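Local coordinates for protein SusD homolog (Bacteroides thetaiotaomicron, PDB 4MRU) that probably binds mucin O-glycans at the cell surface as a SusD-like outer-membrane lipoprotein of a gut Bacteroides, at residues Q288-F302 with G380-S392. Sequence-based numbering, arbitrary orientation.
With EDO (1,2-ethanediol), chain I; EDO (1,2-ethanediol), chain M; EDO (1,2-ethanediol), chain K.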
ATOM      1  N   GLN A 288      27.855 -10.916  12.469  1.00 40.37           N
ATOM      2  CA  GLN A 288      26.529 -10.311  12.520  1.00 39.80           C
ATOM      3  C   GLN A 288      25.674 -10.694  13.777  1.00 41.33           C
ATOM      4  O   GLN A 288      25.555 -11.870  14.130  1.00 38.84           O
ATOM      5  CB  GLN A 288      25.771 -10.727  11.257  1.00 26.47           C
ATOM      6  CG  GLN A 288      26.375 -10.141   9.959  1.00 26.65           C
ATOM      7  CD  GLN A 288      25.490 -10.311   8.703  1.00 24.94           C
ATOM      8  OE1 GLN A 288      25.792 -11.100   7.835  1.00 28.50           O
ATOM      9  NE2 GLN A 288      24.406  -9.577   8.631  1.00 21.41           N
ATOM     10  N   GLU A 289      25.046  -9.720  14.416  1.00 34.58           N
ATOM     11  CA  GLU A 289      23.981 -10.016  15.399  1.00 35.01           C
ATOM     12  C   GLU A 289      22.990  -8.858  15.386  1.00 33.68           C
ATOM     13  O   GLU A 289      23.337  -7.777  15.837  1.00 32.91           O
ATOM     14  CB  GLU A 289      24.552 -10.233  16.792  1.00 37.74           C
ATOM     15  N   GLY A 290      21.813  -9.012  14.761  1.00 25.05           N
ATOM     16  CA  GLY A 290      20.864  -7.916  14.742  1.00 21.56           C
ATOM     17  C   GLY A 290      20.014  -7.883  13.503  1.00 24.51           C
ATOM     18  O   GLY A 290      19.799  -8.914  12.865  1.00 21.98           O
ATOM     19  N   TYR A 291      19.564  -6.668  13.137  1.00 21.42           N
ATOM     20  CA  TYR A 291      18.679  -6.466  12.018  1.00 18.78           C
ATOM     21  C   TYR A 291      19.475  -5.839  10.867  1.00 20.50           C
ATOM     22  O   TYR A 291      20.152  -4.844  11.064  1.00 19.52           O
ATOM     23  CB  TYR A 291      17.557  -5.562  12.432  1.00 19.27           C
ATOM     24  CG  TYR A 291      16.802  -6.134  13.623  1.00 18.75           C
ATOM     25  CD1 TYR A 291      15.925  -7.185  13.447  1.00 19.63           C
ATOM     26  CD2 TYR A 291      16.959  -5.607  14.890  1.00 20.20           C
ATOM     27  CE1 TYR A 291      15.234  -7.734  14.523  1.00 25.22           C
ATOM     28  CE2 TYR A 291      16.274  -6.145  15.999  1.00 23.99           C
ATOM     29  CZ  TYR A 291      15.420  -7.203  15.808  1.00 23.46           C
ATOM     30  OH  TYR A 291      14.704  -7.722  16.848  1.00 29.47           O
ATOM     31  N   TYR A 292      19.422  -6.471   9.705  1.00 21.28           N
ATOM     32  CA  TYR A 292      20.200  -6.067   8.534  1.00 18.93           C
ATOM     33  C   TYR A 292      19.309  -6.042   7.301  1.00 20.51           C
ATOM     34  O   TYR A 292      18.451  -6.927   7.106  1.00 18.16           O
ATOM     35  CB  TYR A 292      21.344  -7.037   8.311  1.00 22.26           C
ATOM     36  CG  TYR A 292      22.367  -7.085   9.411  1.00 24.46           C
ATOM     37  CD1 TYR A 292      22.217  -7.970  10.468  1.00 24.79           C
ATOM     38  CD2 TYR A 292      23.498  -6.251   9.402  1.00 27.84           C
ATOM     39  CE1 TYR A 292      23.132  -8.020  11.489  1.00 26.40           C
ATOM     40  CE2 TYR A 292      24.461  -6.332  10.422  1.00 27.24           C
ATOM     41  CZ  TYR A 292      24.274  -7.226  11.451  1.00 26.21           C
ATOM     42  OH  TYR A 292      25.146  -7.317  12.527  1.00 27.19           O
ATOM     43  N   GLY A 293      19.517  -5.030   6.473  1.00 18.78           N
ATOM     44  CA  GLY A 293      18.726  -4.825   5.276  1.00 21.79           C
ATOM     45  C   GLY A 293      19.583  -4.848   4.049  1.00 22.52           C
ATOM     46  O   GLY A 293      20.772  -4.540   4.127  1.00 19.80           O
HETATM   47  N   MSE A 294      18.968  -5.262   2.936  1.00 19.12           N
HETATM   48  CA  MSE A 294      19.630  -5.355   1.648  0.50 21.17           C
HETATM   49  C   MSE A 294      19.344  -4.103   0.834  1.00 19.92           C
HETATM   50  O   MSE A 294      18.217  -3.618   0.787  1.00 20.90           O
HETATM   51  CB  MSE A 294      19.097  -6.610   0.935  0.50 23.29           C
HETATM   52  CG  MSE A 294      19.735  -6.917  -0.420  0.50 32.59           C
HETATM   53 SE   MSE A 294      18.448  -7.887  -1.602  0.38 40.96          SE
HETATM   54  CE  MSE A 294      17.817  -9.209  -0.321  0.50 42.85           C
ATOM     55  N   ARG A 295      20.356  -3.590   0.166  1.00 19.59           N
ATOM     56  CA  ARG A 295      20.166  -2.440  -0.716  1.00 17.97           C
ATOM     57  C   ARG A 295      19.199  -2.811  -1.824  1.00 19.29           C
ATOM     58  O   ARG A 295      19.366  -3.818  -2.472  1.00 19.24           O
ATOM     59  CB  ARG A 295      21.481  -1.958  -1.304  1.00 18.50           C
ATOM     60  CG  ARG A 295      21.408  -0.638  -2.084  1.00 16.94           C
ATOM     61  CD  ARG A 295      21.269   0.581  -1.166  1.00 18.76           C
ATOM     62  NE  ARG A 295      21.210   1.751  -1.974  1.00 20.07           N
ATOM     63  CZ  ARG A 295      22.269   2.437  -2.371  1.00 20.30           C
ATOM     64  NH1 ARG A 295      23.523   2.099  -1.974  1.00 21.14           N
ATOM     65  NH2 ARG A 295      22.087   3.470  -3.170  1.00 22.06           N
ATOM     66  N   ILE A 296      18.198  -1.979  -2.051  1.00 17.95           N
ATOM     67  CA  ILE A 296      17.235  -2.225  -3.137  1.00 19.91           C
ATOM     68  C   ILE A 296      17.699  -1.587  -4.445  1.00 17.58           C
ATOM     69  O   ILE A 296      18.065  -0.430  -4.458  1.00 18.48           O
ATOM     70  CB  ILE A 296      15.837  -1.697  -2.767  1.00 19.20           C
ATOM     71  CG1 ILE A 296      15.325  -2.484  -1.572  1.00 22.06           C
ATOM     72  CG2 ILE A 296      14.869  -1.795  -3.950  1.00 22.08           C
ATOM     73  CD1 ILE A 296      14.124  -1.875  -0.914  1.00 20.27           C
ATOM     74  N   GLY A 297      17.659  -2.370  -5.516  1.00 17.64           N
ATOM     75  CA  GLY A 297      18.112  -1.923  -6.840  1.00 16.95           C
ATOM     76  C   GLY A 297      19.587  -2.138  -7.160  1.00 19.07           C
ATOM     77  O   GLY A 297      20.318  -1.191  -7.469  1.00 20.84           O
ATOM     78  N   ILE A 298      19.993  -3.398  -7.123  1.00 18.42           N
ATOM     79  CA  ILE A 298      21.340  -3.805  -7.285  1.00 20.33           C
ATOM     80  C   ILE A 298      21.392  -5.078  -8.133  1.00 21.70           C
ATOM     81  O   ILE A 298      20.376  -5.704  -8.309  1.00 19.61           O
ATOM     82  CB  ILE A 298      21.968  -4.145  -5.929  1.00 21.46           C
ATOM     83  CG1 ILE A 298      21.202  -5.278  -5.251  1.00 21.97           C
ATOM     84  CG2 ILE A 298      22.031  -2.893  -5.033  1.00 23.09           C
ATOM     85  CD1 ILE A 298      21.896  -5.885  -4.050  1.00 29.57           C
ATOM     86  N   ASN A 299      22.591  -5.431  -8.610  1.00 22.18           N
ATOM     87  CA  ASN A 299      22.892  -6.737  -9.185  1.00 20.55           C
ATOM     88  C   ASN A 299      24.047  -7.302  -8.372  1.00 20.15           C
ATOM     89  O   ASN A 299      25.198  -7.046  -8.668  1.00 21.46           O
ATOM     90  CB  ASN A 299      23.254  -6.645 -10.675  1.00 26.50           C
ATOM     91  CG  ASN A 299      22.095  -6.185 -11.587  1.00 28.45           C
ATOM     92  OD1 ASN A 299      22.344  -5.692 -12.681  1.00 32.39           O
ATOM     93  ND2 ASN A 299      20.892  -6.408 -11.192  1.00 28.20           N
ATOM     94  N   SER A 300      23.755  -7.997  -7.281  1.00 20.30           N
ATOM     95  CA  SER A 300      24.812  -8.457  -6.393  1.00 21.46           C
ATOM     96  C   SER A 300      25.758  -9.422  -7.096  1.00 22.60           C
ATOM     97  O   SER A 300      25.301 -10.286  -7.832  1.00 23.36           O
ATOM     98  CB  SER A 300      24.228  -9.178  -5.171  1.00 26.88           C
ATOM     99  OG  SER A 300      25.257  -9.719  -4.335  1.00 26.47           O
ATOM    100  N   PRO A 301      27.071  -9.341  -6.805  1.00 23.40           N
ATOM    101  CA  PRO A 301      28.033 -10.365  -7.291  1.00 25.69           C
ATOM    102  C   PRO A 301      28.115 -11.573  -6.405  1.00 23.80           C
ATOM    103  O   PRO A 301      28.860 -12.489  -6.692  1.00 23.49           O
ATOM    104  CB  PRO A 301      29.371  -9.626  -7.234  1.00 26.82           C
ATOM    105  CG  PRO A 301      29.205  -8.687  -6.072  1.00 27.19           C
ATOM    106  CD  PRO A 301      27.743  -8.290  -6.015  1.00 23.83           C
ATOM    107  N   PHE A 302      27.377 -11.594  -5.306  1.00 26.85           N
ATOM    108  CA  PHE A 302      27.418 -12.733  -4.388  1.00 24.50           C
ATOM    109  C   PHE A 302      26.383 -13.812  -4.742  1.00 30.09           C
ATOM    110  O   PHE A 302      25.655 -13.679  -5.743  1.00 28.45           O
ATOM    111  CB  PHE A 302      27.254 -12.184  -2.973  1.00 25.68           C
ATOM    112  CG  PHE A 302      28.394 -11.291  -2.564  1.00 29.76           C
ATOM    113  CD1 PHE A 302      29.710 -11.741  -2.637  1.00 34.81           C
ATOM    114  CD2 PHE A 302      28.169  -9.982  -2.201  1.00 34.30           C
ATOM    115  CE1 PHE A 302      30.768 -10.907  -2.302  1.00 40.52           C
ATOM    116  CE2 PHE A 302      29.215  -9.150  -1.858  1.00 34.22           C
ATOM    117  CZ  PHE A 302      30.513  -9.611  -1.892  1.00 33.18           C
ATOM    118  N   GLY A 380      22.837   5.750   8.884  1.00 21.38           N
ATOM    119  CA  GLY A 380      23.524   5.450   7.634  1.00 21.83           C
ATOM    120  C   GLY A 380      23.377   3.954   7.308  1.00 22.13           C
ATOM    121  O   GLY A 380      23.139   3.139   8.188  1.00 20.93           O
ATOM    122  N   TYR A 381      23.499   3.588   6.039  1.00 22.03           N
ATOM    123  CA  TYR A 381      23.393   2.176   5.652  1.00 23.24           C
ATOM    124  C   TYR A 381      24.739   1.475   5.605  1.00 22.74           C
ATOM    125  O   TYR A 381      25.582   1.788   4.762  1.00 21.61           O
ATOM    126  CB  TYR A 381      22.717   2.019   4.300  1.00 21.81           C
ATOM    127  CG  TYR A 381      22.688   0.559   3.887  1.00 20.32           C
ATOM    128  CD1 TYR A 381      22.132  -0.406   4.695  1.00 20.82           C
ATOM    129  CD2 TYR A 381      23.185   0.162   2.669  1.00 20.51           C
ATOM    130  CE1 TYR A 381      22.123  -1.744   4.330  1.00 22.01           C
ATOM    131  CE2 TYR A 381      23.208  -1.164   2.301  1.00 21.86           C
ATOM    132  CZ  TYR A 381      22.670  -2.121   3.118  1.00 19.91           C
ATOM    133  OH  TYR A 381      22.667  -3.432   2.680  1.00 20.60           O
ATOM    134  N   THR A 382      24.974   0.524   6.509  1.00 21.26           N
ATOM    135  CA  THR A 382      26.187  -0.318   6.401  1.00 24.67           C
ATOM    136  C   THR A 382      25.791  -1.672   5.876  1.00 23.20           C
ATOM    137  O   THR A 382      25.091  -2.424   6.554  1.00 24.04           O
ATOM    138  CB  THR A 382      26.918  -0.447   7.747  1.00 26.70           C
ATOM    139  OG1 THR A 382      27.245   0.870   8.226  1.00 25.78           O
ATOM    140  CG2 THR A 382      28.195  -1.260   7.606  1.00 29.79           C
ATOM    141  N   ASP A 383      26.222  -1.989   4.651  1.00 20.28           N
ATOM    142  CA  ASP A 383      25.987  -3.301   4.057  1.00 19.37           C
ATOM    143  C   ASP A 383      26.897  -4.304   4.748  1.00 20.33           C
ATOM    144  O   ASP A 383      28.110  -4.191   4.652  1.00 21.17           O
ATOM    145  CB  ASP A 383      26.266  -3.222   2.576  1.00 22.47           C
ATOM    146  CG  ASP A 383      26.013  -4.536   1.831  1.00 23.54           C
ATOM    147  OD1 ASP A 383      25.633  -5.551   2.470  1.00 20.64           O
ATOM    148  OD2 ASP A 383      26.244  -4.536   0.585  1.00 22.80           O
ATOM    149  N   PRO A 384      26.337  -5.297   5.455  1.00 20.91           N
ATOM    150  CA  PRO A 384      27.218  -6.274   6.098  1.00 22.33           C
ATOM    151  C   PRO A 384      28.101  -7.033   5.100  1.00 25.03           C
ATOM    152  O   PRO A 384      29.145  -7.530   5.495  1.00 27.52           O
ATOM    153  CB  PRO A 384      26.226  -7.250   6.778  1.00 24.18           C
ATOM    154  CG  PRO A 384      24.958  -7.127   5.928  1.00 22.11           C
ATOM    155  CD  PRO A 384      24.910  -5.653   5.636  1.00 23.37           C
ATOM    156  N   LEU A 385      27.736  -7.085   3.814  1.00 25.59           N
ATOM    157  CA  LEU A 385      28.628  -7.688   2.794  1.00 23.27           C
ATOM    158  C   LEU A 385      29.569  -6.687   2.135  1.00 24.75           C
ATOM    159  O   LEU A 385      30.379  -7.050   1.288  1.00 22.40           O
ATOM    160  CB  LEU A 385      27.797  -8.448   1.737  1.00 24.60           C
ATOM    161  CG  LEU A 385      26.987  -9.604   2.331  1.00 25.65           C
ATOM    162  CD1 LEU A 385      26.218 -10.321   1.237  1.00 31.80           C
ATOM    163  CD2 LEU A 385      27.863 -10.605   3.071  1.00 32.73           C
ATOM    164  N   GLY A 386      29.459  -5.426   2.515  1.00 22.66           N
ATOM    165  CA  GLY A 386      30.427  -4.415   2.115  1.00 24.09           C
ATOM    166  C   GLY A 386      30.270  -3.812   0.712  1.00 26.58           C
ATOM    167  O   GLY A 386      31.114  -3.017   0.296  1.00 30.81           O
ATOM    168  N   SER A 387      29.203  -4.153  -0.002  1.00 24.91           N
ATOM    169  CA  SER A 387      29.071  -3.744  -1.403  1.00 26.20           C
ATOM    170  C   SER A 387      28.301  -2.446  -1.644  1.00 22.66           C
ATOM    171  O   SER A 387      28.626  -1.737  -2.582  1.00 20.85           O
ATOM    172  CB  SER A 387      28.327  -4.813  -2.219  1.00 27.48           C
ATOM    173  OG  SER A 387      29.004  -6.032  -2.217  1.00 32.16           O
ATOM    174  N   TYR A 388      27.235  -2.194  -0.890  1.00 21.80           N
ATOM    175  CA  TYR A 388      26.324  -1.080  -1.237  1.00 20.63           C
ATOM    176  C   TYR A 388      26.073  -0.092  -0.071  1.00 22.36           C
ATOM    177  O   TYR A 388      25.004   0.548   0.009  1.00 19.68           O
ATOM    178  CB  TYR A 388      25.013  -1.626  -1.773  1.00 18.63           C
ATOM    179  CG  TYR A 388      25.193  -2.541  -2.947  1.00 19.79           C
ATOM    180  CD1 TYR A 388      25.618  -2.047  -4.176  1.00 19.45           C
ATOM    181  CD2 TYR A 388      24.995  -3.898  -2.832  1.00 19.55           C
ATOM    182  CE1 TYR A 388      25.832  -2.894  -5.258  1.00 20.23           C
ATOM    183  CE2 TYR A 388      25.205  -4.755  -3.897  1.00 20.46           C
ATOM    184  CZ  TYR A 388      25.607  -4.243  -5.124  1.00 20.75           C
ATOM    185  OH  TYR A 388      25.798  -5.078  -6.195  1.00 18.59           O
ATOM    186  N   SER A 389      27.066   0.039   0.802  1.00 20.53           N
ATOM    187  CA  SER A 389      26.964   0.961   1.931  1.00 20.21           C
ATOM    188  C   SER A 389      26.758   2.354   1.449  1.00 24.38           C
ATOM    189  O   SER A 389      27.283   2.740   0.408  1.00 21.12           O
ATOM    190  CB  SER A 389      28.211   0.912   2.792  1.00 22.01           C
ATOM    191  OG  SER A 389      28.298  -0.377   3.385  1.00 22.02           O
ATOM    192  N   THR A 390      25.975   3.138   2.195  1.00 23.33           N
ATOM    193  CA  THR A 390      25.746   4.510   1.771  1.00 23.04           C
ATOM    194  C   THR A 390      25.276   5.352   2.955  1.00 25.62           C
ATOM    195  O   THR A 390      25.021   4.826   4.057  1.00 23.26           O
ATOM    196  CB  THR A 390      24.742   4.561   0.556  1.00 25.52           C
ATOM    197  OG1 THR A 390      24.861   5.808  -0.113  1.00 23.68           O
ATOM    198  CG2 THR A 390      23.334   4.415   0.969  1.00 25.68           C
ATOM    199  N   GLY A 391      25.152   6.654   2.726  1.00 23.90           N
ATOM    200  CA  GLY A 391      24.689   7.562   3.757  1.00 23.79           C
ATOM    201  C   GLY A 391      23.229   7.393   4.111  1.00 24.81           C
ATOM    202  O   GLY A 391      22.473   6.704   3.447  1.00 24.14           O
ATOM    203  N   SER A 392      22.833   8.019   5.206  1.00 22.52           N
ATOM    204  CA  SER A 392      21.508   7.952   5.688  1.00 21.41           C
ATOM    205  C   SER A 392      20.505   8.505   4.667  1.00 19.24           C
ATOM    206  O   SER A 392      20.764   9.488   4.030  1.00 21.82           O
ATOM    207  CB  SER A 392      21.413   8.797   6.971  1.00 26.25           C
ATOM    208  OG  SER A 392      20.082   8.799   7.394  1.00 35.67           O
TER
HETATM  209  C1  EDO I 607      21.318   0.669   9.895  1.00 35.54           C
HETATM  210  O1  EDO I 607      21.820  -0.061  11.030  1.00 34.82           O
HETATM  211  C2  EDO I 607      21.693  -0.014   8.580  1.00 39.97           C
HETATM  212  O2  EDO I 607      23.128  -0.185   8.367  1.00 32.10           O
HETATM  213  C1  EDO M 611      21.383  -3.444  15.035  1.00 52.67           C
HETATM  214  O1  EDO M 611      20.622  -4.612  14.745  1.00 31.40           O
HETATM  215  C2  EDO M 611      22.833  -3.806  14.806  1.00 56.72           C
HETATM  216  O2  EDO M 611      22.852  -4.292  13.469  1.00 50.74           O
HETATM  217  C1  EDO K 609      26.690   2.605  -5.213  1.00 32.39           C
HETATM  218  O1  EDO K 609      26.349   4.024  -5.335  1.00 24.11           O
HETATM  219  C2  EDO K 609      26.930   2.062  -3.783  1.00 29.87           C
HETATM  220  O2  EDO K 609      26.359   2.862  -2.705  1.00 28.99           O
HETATM  221  O   HOH W   1      22.869  -4.689   0.161  1.00 21.89           O
HETATM  222  O   HOH W   2      25.173  -3.878  -8.543  1.00 19.98           O
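The phenolic oxygen of Y381 has two partners: it donates to the carbonyl O of G293, OH to O 2.6 Å, and accepts from a water that in turn takes the backbone N-H of R295. With CG anti to the backbone N (chi1 177°), the Y381 ring reaches the 288-302 backbone, and the G293 oxygen lies at the ring's edge near its plane. R295 lies across Y388, CB to CB 3.6 Å, its guanidinium nearly perpendicular to the phenol ring. Its NH1 gives a bent hydrogen bond to Y388 O (2.9 Å, 141° at the hydrogen), the acceptor lying near the guanidinium plane, while NH2 is held by P444 O and T390 CG2 rests over one guanidinium face. Y388 packs against I298, whose CG2 sits 3.6 Å from the ring centroid, almost exactly on the ring normal, in a CH-pi contact; S387 CB covers the opposite face. A water bonded to N299 N also bonds Y388 OH, 2.7 Å from that oxygen. Replacing Y388 by an alanine would take away the ring, and is likely to open a gap against I298 CG2 and CD1 and leave this water without its phenolic partner. Farther along, F302 turns a ring edge to S387 OG, with L385 CB 3.9 Å from F302 CE2. At the other end P384 CB and CG lie against Q288 NE2, which is hydrogen-bonded to S310 O, and P384 CG meets Y292 CD2. In this SusD-like protein the largely irregular 288-302 segment thus packs, away from the magnesium site, on the 380-392 loop, whose own shape is set by D383: OD2 takes S387 N and Y388 N, and OD1 accepts from L385 N in an Asx turn, combined with a type I beta turn from D383 to G386.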